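Local coordinates for protein L-talarate/galactarate dehydratase (Salmonella typhimurium, PDB 2PP0) that catalyses the magnesium-dependent dehydration of L-talarate and galactarate to 5-keto-4-deoxy-D-glucarate, and also interconverts the two acid sugars by epimerization, at residues 78-83 with 326-331; 166-171 with 348-353. All coordinates share one frame; numbering follows the deposited sequence.

Contact 1. Residues 78-83 with 326-331; sequences FSYSKR and APHFAM. With GOL (glycerol), chain E.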
loop_
_atom_site.group_PDB
_atom_site.type_symbol
_atom_site.label_atom_id
_atom_site.label_comp_id
_atom_site.label_asym_id
_atom_site.label_seq_id
_atom_site.Cartn_x
_atom_site.Cartn_y
_atom_site.Cartn_z
ATOM N N PHE B 78 -11.271 15.035 7.375
ATOM C CA PHE B 78 -11.580 16.350 6.829
ATOM C C PHE B 78 -10.679 16.758 5.677
ATOM O O PHE B 78 -9.620 16.169 5.454
ATOM C CB PHE B 78 -11.468 17.407 7.934
ATOM C CG PHE B 78 -10.053 17.667 8.387
ATOM C CD1 PHE B 78 -9.248 18.585 7.715
ATOM C CD2 PHE B 78 -9.512 16.965 9.466
ATOM C CE1 PHE B 78 -7.923 18.803 8.108
ATOM C CE2 PHE B 78 -8.189 17.172 9.867
ATOM C CZ PHE B 78 -7.392 18.092 9.189
ATOM N N SER B 79 -11.128 17.772 4.945
ATOM C CA SER B 79 -10.363 18.353 3.849
ATOM C C SER B 79 -10.502 19.853 4.090
ATOM O O SER B 79 -11.183 20.273 5.033
ATOM C CB SER B 79 -10.918 17.947 2.472
ATOM O OG SER B 79 -12.226 18.430 2.250
ATOM N N TYR B 80 -9.861 20.672 3.270
ATOM C CA TYR B 80 -9.942 22.103 3.500
ATOM C C TYR B 80 -9.740 22.865 2.209
ATOM O O TYR B 80 -9.437 22.287 1.170
ATOM C CB TYR B 80 -8.846 22.523 4.477
ATOM C CG TYR B 80 -7.472 22.535 3.832
ATOM C CD1 TYR B 80 -6.959 23.701 3.255
ATOM C CD2 TYR B 80 -6.722 21.366 3.724
ATOM C CE1 TYR B 80 -5.736 23.697 2.585
ATOM C CE2 TYR B 80 -5.499 21.354 3.056
ATOM C CZ TYR B 80 -5.013 22.521 2.487
ATOM O OH TYR B 80 -3.808 22.507 1.813
ATOM N N SER B 81 -9.906 24.176 2.295
ATOM C CA SER B 81 -9.680 25.042 1.153
ATOM C C SER B 81 -9.232 26.389 1.679
ATOM O O SER B 81 -9.827 26.929 2.611
ATOM C CB SER B 81 -10.951 25.212 0.319
ATOM O OG SER B 81 -10.681 26.027 -0.816
ATOM N N LYS B 82 -8.145 26.905 1.119
ATOM C CA LYS B 82 -7.654 28.214 1.507
ATOM C C LYS B 82 -8.034 29.094 0.327
ATOM O O LYS B 82 -7.437 29.010 -0.743
ATOM C CB LYS B 82 -6.142 28.176 1.745
ATOM C CG LYS B 82 -5.800 27.392 3.007
ATOM C CD LYS B 82 -4.329 27.376 3.351
ATOM C CE LYS B 82 -4.121 26.498 4.592
ATOM N NZ LYS B 82 -2.721 26.479 5.097
ATOM N N ARG B 83 -9.063 29.908 0.544
ATOM C CA ARG B 83 -9.645 30.800 -0.451
ATOM C C ARG B 83 -10.746 29.993 -1.143
ATOM O O ARG B 83 -11.135 28.936 -0.646
ATOM C CB ARG B 83 -8.592 31.303 -1.451
ATOM C CG ARG B 83 -7.540 32.188 -0.793
ATOM C CD ARG B 83 -6.616 32.853 -1.796
ATOM N NE ARG B 83 -5.669 33.749 -1.132
ATOM C CZ ARG B 83 -4.619 33.350 -0.417
ATOM N NH1 ARG B 83 -4.357 32.053 -0.261
ATOM N NH2 ARG B 83 -3.829 34.255 0.155
ATOM N N ALA B 326 7.931 15.443 2.694
ATOM C CA ALA B 326 7.650 16.569 3.576
ATOM C C ALA B 326 6.240 17.044 3.239
ATOM O O ALA B 326 6.057 18.005 2.477
ATOM C CB ALA B 326 8.660 17.690 3.362
ATOM N N PRO B 327 5.222 16.365 3.801
ATOM C CA PRO B 327 3.806 16.683 3.583
ATOM C C PRO B 327 3.481 18.135 3.927
ATOM O O PRO B 327 4.115 18.747 4.792
ATOM C CB PRO B 327 3.075 15.710 4.508
ATOM C CG PRO B 327 4.040 14.570 4.664
ATOM C CD PRO B 327 5.365 15.277 4.787
ATOM N N HIS B 328 2.479 18.681 3.253
ATOM C CA HIS B 328 2.089 20.060 3.493
ATOM C C HIS B 328 0.873 20.206 4.398
ATOM O O HIS B 328 -0.140 19.528 4.206
ATOM C CB HIS B 328 1.820 20.757 2.155
ATOM C CG HIS B 328 1.069 22.043 2.284
ATOM N ND1 HIS B 328 -0.305 22.115 2.191
ATOM C CD2 HIS B 328 1.495 23.304 2.529
ATOM C CE1 HIS B 328 -0.692 23.366 2.372
ATOM N NE2 HIS B 328 0.381 24.107 2.580
ATOM N N PHE B 329 0.988 21.084 5.393
ATOM C CA PHE B 329 -0.126 21.374 6.295
ATOM C C PHE B 329 -0.664 20.124 6.996
ATOM O O PHE B 329 0.058 19.145 7.186
ATOM C CB PHE B 329 -1.233 22.053 5.470
ATOM C CG PHE B 329 -2.275 22.786 6.282
ATOM C CD1 PHE B 329 -1.908 23.662 7.299
ATOM C CD2 PHE B 329 -3.626 22.656 5.968
ATOM C CE1 PHE B 329 -2.876 24.406 7.987
ATOM C CE2 PHE B 329 -4.598 23.392 6.644
ATOM C CZ PHE B 329 -4.221 24.271 7.656
ATOM N N ALA B 330 -1.933 20.193 7.390
ATOM C CA ALA B 330 -2.656 19.116 8.067
ATOM C C ALA B 330 -1.788 18.113 8.837
ATOM O O ALA B 330 -1.854 16.910 8.579
ATOM C CB ALA B 330 -3.525 18.377 7.051
ATOM N N MET B 331 -0.996 18.602 9.791
ATOM C CA MET B 331 -0.133 17.715 10.570
ATOM C C MET B 331 -0.936 16.664 11.335
ATOM O O MET B 331 -0.422 15.587 11.652
ATOM C CB MET B 331 0.758 18.524 11.536
ATOM C CG MET B 331 0.027 19.474 12.479
ATOM S SD MET B 331 1.153 20.429 13.544
ATOM C CE MET B 331 0.012 20.897 14.847
HETATM C C1 GOL E . -0.609 27.822 2.714
HETATM O O1 GOL E . -0.888 26.576 3.348
HETATM C C2 GOL E . 0.900 28.063 2.697
HETATM O O2 GOL E . 1.518 27.224 1.711
HETATM C C3 GOL E . 1.167 29.536 2.390
HETATM O O3 GOL E . 2.455 29.697 1.791
#

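Contact 2. Residues 166-171 with 348-353; sequences NTSGGF and EHFEWL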
loop_
_atom_site.group_PDB
_atom_site.type_symbol
_atom_site.label_atom_id
_atom_site.label_comp_id
_atom_site.label_asym_id
_atom_site.label_seq_id
_atom_site.Cartn_x
_atom_site.Cartn_y
_atom_site.Cartn_z
ATOM N N ASN B 166 8.458 24.904 11.857
ATOM C CA ASN B 166 7.319 25.816 11.888
ATOM C C ASN B 166 7.274 26.728 10.666
ATOM O O ASN B 166 8.311 27.164 10.167
ATOM C CB ASN B 166 7.332 26.676 13.154
ATOM C CG ASN B 166 6.283 27.783 13.110
ATOM O OD1 ASN B 166 6.488 28.824 12.487
ATOM N ND2 ASN B 166 5.148 27.552 13.756
ATOM N N THR B 167 6.057 27.009 10.201
ATOM C CA THR B 167 5.826 27.867 9.037
ATOM C C THR B 167 5.059 29.129 9.432
ATOM O O THR B 167 5.306 30.211 8.892
ATOM C CB THR B 167 5.014 27.116 7.956
ATOM O OG1 THR B 167 5.824 26.080 7.389
ATOM C CG2 THR B 167 4.563 28.068 6.849
ATOM N N SER B 168 4.131 28.973 10.375
ATOM C CA SER B 168 3.296 30.065 10.871
ATOM C C SER B 168 4.027 31.368 11.180
ATOM O O SER B 168 3.530 32.453 10.867
ATOM C CB SER B 168 2.553 29.622 12.135
ATOM O OG SER B 168 1.598 28.621 11.843
ATOM N N GLY B 169 5.199 31.266 11.800
ATOM C CA GLY B 169 5.937 32.465 12.160
ATOM C C GLY B 169 6.929 33.002 11.145
ATOM O O GLY B 169 7.770 33.838 11.490
ATOM N N GLY B 170 6.841 32.547 9.899
ATOM C CA GLY B 170 7.773 33.023 8.891
ATOM C C GLY B 170 7.139 33.615 7.645
ATOM O O GLY B 170 7.765 33.627 6.585
ATOM N N PHE B 171 5.910 34.111 7.767
ATOM C CA PHE B 171 5.193 34.696 6.631
ATOM C C PHE B 171 5.640 36.114 6.267
ATOM O O PHE B 171 6.227 36.827 7.089
ATOM C CB PHE B 171 3.686 34.660 6.903
ATOM C CG PHE B 171 3.044 33.333 6.580
ATOM C CD1 PHE B 171 2.573 33.069 5.297
ATOM C CD2 PHE B 171 2.908 32.348 7.559
ATOM C CE1 PHE B 171 1.969 31.842 4.989
ATOM C CE2 PHE B 171 2.308 31.116 7.264
ATOM C CZ PHE B 171 1.836 30.864 5.976
ATOM N N GLU B 348 5.296 19.668 8.891
ATOM C CA GLU B 348 5.095 21.111 8.906
ATOM C C GLU B 348 4.102 21.533 9.975
ATOM O O GLU B 348 3.009 20.973 10.089
ATOM C CB GLU B 348 4.620 21.566 7.520
ATOM C CG GLU B 348 4.177 23.016 7.435
ATOM C CD GLU B 348 3.893 23.445 6.006
ATOM O OE1 GLU B 348 3.257 22.659 5.260
ATOM O OE2 GLU B 348 4.305 24.570 5.637
ATOM N N HIS B 349 4.478 22.531 10.762
ATOM C CA HIS B 349 3.608 22.990 11.833
ATOM C C HIS B 349 2.901 24.326 11.637
ATOM O O HIS B 349 3.498 25.311 11.196
ATOM C CB HIS B 349 4.392 23.032 13.152
ATOM C CG HIS B 349 3.666 23.727 14.263
ATOM N ND1 HIS B 349 3.515 25.096 14.310
ATOM C CD2 HIS B 349 3.038 23.242 15.360
ATOM C CE1 HIS B 349 2.823 25.425 15.387
ATOM N NE2 HIS B 349 2.522 24.317 16.041
ATOM N N PHE B 350 1.617 24.316 11.984
ATOM C CA PHE B 350 0.721 25.469 11.971
ATOM C C PHE B 350 -0.121 25.224 13.226
ATOM O O PHE B 350 -0.388 24.072 13.573
ATOM C CB PHE B 350 -0.236 25.459 10.772
ATOM C CG PHE B 350 0.383 25.876 9.468
ATOM C CD1 PHE B 350 1.130 24.979 8.712
ATOM C CD2 PHE B 350 0.164 27.157 8.963
ATOM C CE1 PHE B 350 1.641 25.348 7.470
ATOM C CE2 PHE B 350 0.674 27.533 7.721
ATOM C CZ PHE B 350 1.411 26.625 6.974
ATOM N N GLU B 351 -0.546 26.284 13.902
ATOM C CA GLU B 351 -1.373 26.121 15.095
ATOM C C GLU B 351 -2.835 26.336 14.712
ATOM O O GLU B 351 -3.747 26.083 15.501
ATOM C CB GLU B 351 -0.975 27.143 16.167
ATOM C CG GLU B 351 -1.196 28.596 15.755
ATOM C CD GLU B 351 0.021 29.225 15.092
ATOM O OE1 GLU B 351 0.643 28.579 14.223
ATOM O OE2 GLU B 351 0.349 30.378 15.440
ATOM N N TRP B 352 -3.040 26.793 13.483
ATOM C CA TRP B 352 -4.362 27.095 12.953
ATOM C C TRP B 352 -5.482 26.122 13.285
ATOM O O TRP B 352 -6.570 26.538 13.679
ATOM C CB TRP B 352 -4.280 27.243 11.432
ATOM C CG TRP B 352 -3.373 28.344 10.969
ATOM C CD1 TRP B 352 -2.632 29.190 11.748
ATOM C CD2 TRP B 352 -3.105 28.710 9.613
ATOM N NE1 TRP B 352 -1.917 30.060 10.958
ATOM C CE2 TRP B 352 -2.189 29.786 9.642
ATOM C CE3 TRP B 352 -3.549 28.232 8.373
ATOM C CZ2 TRP B 352 -1.709 30.392 8.480
ATOM C CZ3 TRP B 352 -3.072 28.833 7.216
ATOM C CH2 TRP B 352 -2.160 29.903 7.279
ATOM N N LEU B 353 -5.223 24.830 13.121
ATOM C CA LEU B 353 -6.246 23.822 13.372
ATOM C C LEU B 353 -6.372 23.351 14.820
ATOM O O LEU B 353 -7.310 22.627 15.149
ATOM C CB LEU B 353 -6.009 22.610 12.459
ATOM C CG LEU B 353 -5.844 22.930 10.966
ATOM C CD1 LEU B 353 -5.722 21.635 10.172
ATOM C CD2 LEU B 353 -7.038 23.746 10.468
#

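Contact 1. Residues 78-83 with 326-331
The active site between the capping domain and the barrel domain is where Tyr80, Lys82, His328 and Phe329 meet. Residues 78-83 lie on strand 74-81 of the capping domain's antiparallel sheet and run on into the loop after it. Residues 326-331 run from barrel strand 324-325 through a loop to the first turn of helix 331-339. The Phe329 ring meets Lys82 over a face and Tyr80 at its edge. Lys82 reaches it tip to tip, with NZ 3.5 Å from the ring centroid and 10° off the normal, a cation-pi contact. Lys82 CE adds a CH-pi contact over the same face. The Lys82 chain is extended beyond CG and brings NZ over the ring. On its rim, Phe329 turns CD2 over one face of the Tyr80 ring, 3.7 Å from Tyr80 CE2. The planes stand at 68°, an edge-to-face pair.

This is the enolase superfamily layout, in which a capping domain closes over the loops at one end of the barrel strands. Lys82 binds substrate, and His328 is the proton donor/acceptor. A glycerol, probably from the crystallisation liquor, lies between them. Its O1 accepts from Lys82 NZ at 2.5 Å, a short bond of doubtful length, and is hydrogen-bonded to His328 NE2 at 2.9 Å. Tyr80 OH lies near the plane of the imidazole at its edge, 3.3 Å from His328 CE1. Both Tyr80 OH and His328 ND1 are hydrogen-bonded to Asp301 OD2, and Asp301 is thought to raise the basicity of the histidine. Farther back along the strand, Phe78 CZ packs on Ala330 CB at 4.4 Å.

Contact 2. Residues 166-171 with 348-353
Asn166 and His349 form a parallel bridge where two strands end. Their side chains point to the same face of the sheet and cross obliquely. CG of each is anti to its backbone N (chi1 171° for Asn166, 169° for His349). Asn166 ND2 donates to His349 ND1 at 3.0 Å, with the amide and ring planes 37° apart. The bond is bent, and the donor is tilted from the ring plane. The other amide atom, Asn166 OD1, accepts from Gly169 N at 2.8 Å on an in-plane lone pair. This Asx motif holds the turn that follows. Thr167 N bonds to His349 O at 3.2 Å, next to the parallel bridge.

Thr167 crosses Glu348 obliquely. Its OG1 donates to the anti lone pair of Glu348 OE2 at 2.8 Å. That oxygen also forms a salt bridge with Lys195, so two partners fix it; Glu348 and Lys195 both bind substrate. Thr167 CG2 touches Phe350 CZ at 3.5 Å. Ser168 OG donates to Glu351 OE1 at 2.6 Å, on the syn side but out of the carboxylate plane.

Three aromatic side chains finish the contact. Phe171 and Phe350 cross at about a right angle, with Phe171 CZ 3.9 Å from Phe350 CE2 and each at the edge of the other ring. Phe350 CD2 lies over the centre of one face of Trp352.

His349 stacks on Tyr12 of the second subunit, and Glu351 OE2 accepts from Thr11 N of that subunit. Thr167 and Phe171 pack on strand 194-197, while Trp352 reaches strands 28-40 and 57-69 of the capping sheet.

In the fold
Both contacts are buried. The centre of contact 1 is about 5 Å from the centre of the chain, that of contact 2 about 14 Å, with the second subunit at its side. Contact 1 joins the two domains through rings, a lysine and a bound glycerol. Contact 2 joins loop and strand ends within the barrel domain, with a strand bridge and several side-chain hydrogen bonds. Their centres are about 12 Å apart, and they touch. A probable hydrogen bond runs from Phe329 N to Glu348 OE1, and Lys82 NZ packs on Trp352. Phe350 of contact 2 meets Phe329 edge-to-face and Lys82 by cation-pi. Along the chain the four segments alternate.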